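RNase NGR3 (Nicotiana glutinosa, PDB 1VD3) probably cleaves single-stranded RNA as an endonuclease of the ribonuclease T2 family, here holding the nucleotide 2'-UMP in its active site. Local coordinates at residues S95-W98 and L99-T103. Residues are numbered along the deposited sequence; the frame is centred on the assembly and turned at random.
Sequences SHEW and LKHGT. With U2P (phosphoric acid mono-[2-(2,4-dioxo-3,4-dihydro-2H-pyrimidin-1-yl)-4-hydroxy-5-hydroxymethyl-tetrahydro-furan-3-yl] ester), chain B.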
ATOM      1  N   SER A  95       4.368 -14.017  -0.464  1.00 18.35           N
ATOM      2  CA  SER A  95       3.700 -15.271  -0.771  1.00 19.68           C
ATOM      3  C   SER A  95       2.232 -15.134  -0.392  1.00 18.94           C
ATOM      4  O   SER A  95       1.341 -15.518  -1.150  1.00 17.68           O
ATOM      5  CB  SER A  95       4.331 -16.417   0.016  1.00 21.28           C
ATOM      6  OG  SER A  95       3.599 -17.613  -0.177  1.00 27.62           O
ATOM      7  N   HIS A  96       1.995 -14.580   0.793  1.00 16.69           N
ATOM      8  CA  HIS A  96       0.650 -14.373   1.301  1.00 16.72           C
ATOM      9  C   HIS A  96      -0.190 -13.495   0.376  1.00 13.65           C
ATOM     10  O   HIS A  96      -1.329 -13.834   0.063  1.00 14.22           O
ATOM     11  CB  HIS A  96       0.708 -13.728   2.686  1.00 16.81           C
ATOM     12  CG  HIS A  96      -0.610 -13.196   3.153  1.00 19.34           C
ATOM     13  ND1 HIS A  96      -1.666 -14.014   3.493  1.00 20.31           N
ATOM     14  CD2 HIS A  96      -1.050 -11.926   3.317  1.00 18.97           C
ATOM     15  CE1 HIS A  96      -2.701 -13.273   3.845  1.00 19.59           C
ATOM     16  NE2 HIS A  96      -2.352 -12.001   3.748  1.00 18.92           N
ATOM     17  N   GLU A  97       0.362 -12.359  -0.041  1.00 15.01           N
ATOM     18  CA  GLU A  97      -0.364 -11.455  -0.923  1.00 15.04           C
ATOM     19  C   GLU A  97      -0.617 -12.109  -2.279  1.00 15.42           C
ATOM     20  O   GLU A  97      -1.688 -11.943  -2.863  1.00 13.26           O
ATOM     21  CB  GLU A  97       0.406 -10.141  -1.092  1.00 16.37           C
ATOM     22  CG  GLU A  97       0.424  -9.285   0.174  1.00 17.05           C
ATOM     23  CD  GLU A  97      -0.964  -8.807   0.584  1.00 20.49           C
ATOM     24  OE1 GLU A  97      -1.317  -8.935   1.777  1.00 19.10           O
ATOM     25  OE2 GLU A  97      -1.700  -8.289  -0.282  1.00 15.79           O
ATOM     26  N   TRP A  98       0.363 -12.860  -2.773  1.00 14.52           N
ATOM     27  CA  TRP A  98       0.205 -13.547  -4.054  1.00 15.51           C
ATOM     28  C   TRP A  98      -0.922 -14.578  -3.982  1.00 15.59           C
ATOM     29  O   TRP A  98      -1.823 -14.594  -4.818  1.00 14.48           O
ATOM     30  CB  TRP A  98       1.499 -14.257  -4.468  1.00 15.30           C
ATOM     31  CG  TRP A  98       1.280 -15.232  -5.600  1.00 12.90           C
ATOM     32  CD1 TRP A  98       1.332 -16.596  -5.529  1.00 15.25           C
ATOM     33  CD2 TRP A  98       0.870 -14.917  -6.937  1.00 13.64           C
ATOM     34  NE1 TRP A  98       0.972 -17.149  -6.736  1.00 16.85           N
ATOM     35  CE2 TRP A  98       0.684 -16.142  -7.618  1.00 15.87           C
ATOM     36  CE3 TRP A  98       0.638 -13.719  -7.625  1.00 16.17           C
ATOM     37  CZ2 TRP A  98       0.273 -16.204  -8.955  1.00 19.26           C
ATOM     38  CZ3 TRP A  98       0.228 -13.779  -8.955  1.00 17.27           C
ATOM     39  CH2 TRP A  98       0.050 -15.016  -9.606  1.00 17.15           C
ATOM     40  N   LEU A  99      -0.870 -15.444  -2.979  1.00 16.26           N
ATOM     41  CA  LEU A  99      -1.891 -16.480  -2.834  1.00 18.19           C
ATOM     42  C   LEU A  99      -3.293 -15.930  -2.602  1.00 18.07           C
ATOM     43  O   LEU A  99      -4.254 -16.351  -3.250  1.00 19.96           O
ATOM     44  CB  LEU A  99      -1.524 -17.423  -1.685  1.00 20.87           C
ATOM     45  CG  LEU A  99      -0.339 -18.364  -1.921  1.00 26.74           C
ATOM     46  CD1 LEU A  99      -0.021 -19.127  -0.640  1.00 26.97           C
ATOM     47  CD2 LEU A  99      -0.672 -19.329  -3.048  1.00 25.95           C
ATOM     48  N   LYS A 100      -3.399 -14.975  -1.687  1.00 14.96           N
ATOM     49  CA  LYS A 100      -4.683 -14.392  -1.330  1.00 16.34           C
ATOM     50  C   LYS A 100      -5.275 -13.449  -2.366  1.00 14.29           C
ATOM     51  O   LYS A 100      -6.481 -13.476  -2.617  1.00 17.68           O
ATOM     52  CB  LYS A 100      -4.564 -13.650   0.005  1.00 13.27           C
ATOM     53  CG  LYS A 100      -5.880 -13.061   0.494  1.00 13.99           C
ATOM     54  CD  LYS A 100      -5.743 -12.463   1.878  1.00 17.25           C
ATOM     55  CE  LYS A 100      -7.082 -11.926   2.366  1.00 15.91           C
ATOM     56  NZ  LYS A 100      -6.972 -11.253   3.684  1.00 15.31           N
ATOM     57  N   HIS A 101      -4.428 -12.627  -2.972  1.00 12.08           N
ATOM     58  CA  HIS A 101      -4.891 -11.648  -3.946  1.00 12.72           C
ATOM     59  C   HIS A 101      -4.362 -11.865  -5.359  1.00 12.62           C
ATOM     60  O   HIS A 101      -5.111 -11.772  -6.329  1.00 13.59           O
ATOM     61  CB  HIS A 101      -4.498 -10.251  -3.469  1.00 12.13           C
ATOM     62  CG  HIS A 101      -5.122  -9.861  -2.164  1.00 11.04           C
ATOM     63  ND1 HIS A 101      -6.470  -9.613  -2.031  1.00 10.37           N
ATOM     64  CD2 HIS A 101      -4.579  -9.664  -0.939  1.00 14.45           C
ATOM     65  CE1 HIS A 101      -6.732  -9.276  -0.781  1.00 14.74           C
ATOM     66  NE2 HIS A 101      -5.601  -9.300  -0.098  1.00 11.69           N
ATOM     67  N   GLY A 102      -3.067 -12.143  -5.469  1.00 14.18           N
ATOM     68  CA  GLY A 102      -2.468 -12.358  -6.771  1.00 13.43           C
ATOM     69  C   GLY A 102      -3.146 -13.431  -7.604  1.00 15.41           C
ATOM     70  O   GLY A 102      -3.357 -13.247  -8.805  1.00 15.30           O
ATOM     71  N   THR A 103      -3.494 -14.556  -6.985  1.00 17.67           N
ATOM     72  CA  THR A 103      -4.139 -15.634  -7.731  1.00 18.47           C
ATOM     73  C   THR A 103      -5.517 -15.261  -8.274  1.00 21.25           C
ATOM     74  O   THR A 103      -6.069 -15.975  -9.112  1.00 21.35           O
ATOM     75  CB  THR A 103      -4.294 -16.916  -6.880  1.00 17.99           C
ATOM     76  OG1 THR A 103      -5.083 -16.634  -5.720  1.00 17.80           O
ATOM     77  CG2 THR A 103      -2.929 -17.452  -6.468  1.00 16.31           C
TER
HETATM   78  O5' U2P B 214      -7.322  -4.445   7.867  1.00 47.66           O
HETATM   79  C5' U2P B 214      -8.084  -5.352   7.032  1.00 37.50           C
HETATM   80  C4' U2P B 214      -7.149  -6.394   6.401  1.00 34.84           C
HETATM   81  O4' U2P B 214      -7.952  -7.309   5.516  1.00 32.96           O
HETATM   82  C1' U2P B 214      -7.554  -7.342   4.050  1.00 31.77           C
HETATM   83  N1  U2P B 214      -8.587  -6.833   3.047  1.00 28.14           N
HETATM   84  C6  U2P B 214      -9.304  -5.745   3.485  1.00 24.92           C
HETATM   85  C5  U2P B 214     -10.132  -4.985   2.618  1.00 27.00           C
HETATM   86  C4  U2P B 214     -10.251  -5.422   1.209  1.00 24.74           C
HETATM   87  O4  U2P B 214     -10.862  -4.769   0.369  1.00 24.13           O
HETATM   88  N3  U2P B 214      -9.603  -6.656   0.886  1.00 23.63           N
HETATM   89  C2  U2P B 214      -8.783  -7.420   1.751  1.00 23.96           C
HETATM   90  O2  U2P B 214      -8.311  -8.473   1.375  1.00 28.27           O
HETATM   91  C2' U2P B 214      -6.134  -6.745   4.153  1.00 32.50           C
HETATM   92  O2' U2P B 214      -5.130  -7.744   4.504  1.00 32.98           O
HETATM   93  P   U2P B 214      -4.461  -8.799   3.548  1.00 21.39           P
HETATM   94  O1P U2P B 214      -3.611  -9.930   3.825  1.00 27.21           O
HETATM   95  O2P U2P B 214      -5.364  -9.035   2.380  1.00 29.26           O
HETATM   96  O3P U2P B 214      -3.414  -7.980   2.962  1.00 25.63           O
HETATM   97  C3' U2P B 214      -6.211  -5.769   5.339  1.00 32.12           C
HETATM   98  O3' U2P B 214      -4.853  -5.609   5.892  1.00 31.16           O
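Gly102 and the methyl of Thr103 share one face of the Trp98 indole: Thr103 CG2 makes a CH-pi contact 4.2 Å from the centroid of the five-membered ring, while Trp98 CE3 lies 3.5 Å from Gly102 CA. Glycine suits this place, since a CB would run into the indole. The imidazoles of His96 and His101 meet the phosphate of 2'-UMP at their edges, NE2 of His101 donating to O2P at 2.5 Å and almost straight (170°), NE2 of His96 to O1P over a very short distance. These residues lie on helix 91-102, which carries the histidine-glutamate-lysine-histidine cluster of the RNase T2 active site; Glu97 and His101 are predicted catalytic residues, together with His43 of strand 41-48, which also hydrogen-bonds to the nucleotide. Lys100, CG anti to its N (chi1 -177°) and extended beyond, runs beside His96 and brings NZ 3.0 Å from O2P. Glu97 lies alongside His101, carboxylate and ring 29° apart, and its OE2 accepts from Trp46 NE1, which probably helps to hold the carboxylate beside the phosphate. Glu97 O takes both His101 N and Gly102 N, a widening to a pi-type turn. Replacing Trp98 with an alanine would probably leave Gly102 and the Thr103 methyl without their aromatic cover, opening a gap toward Phe113.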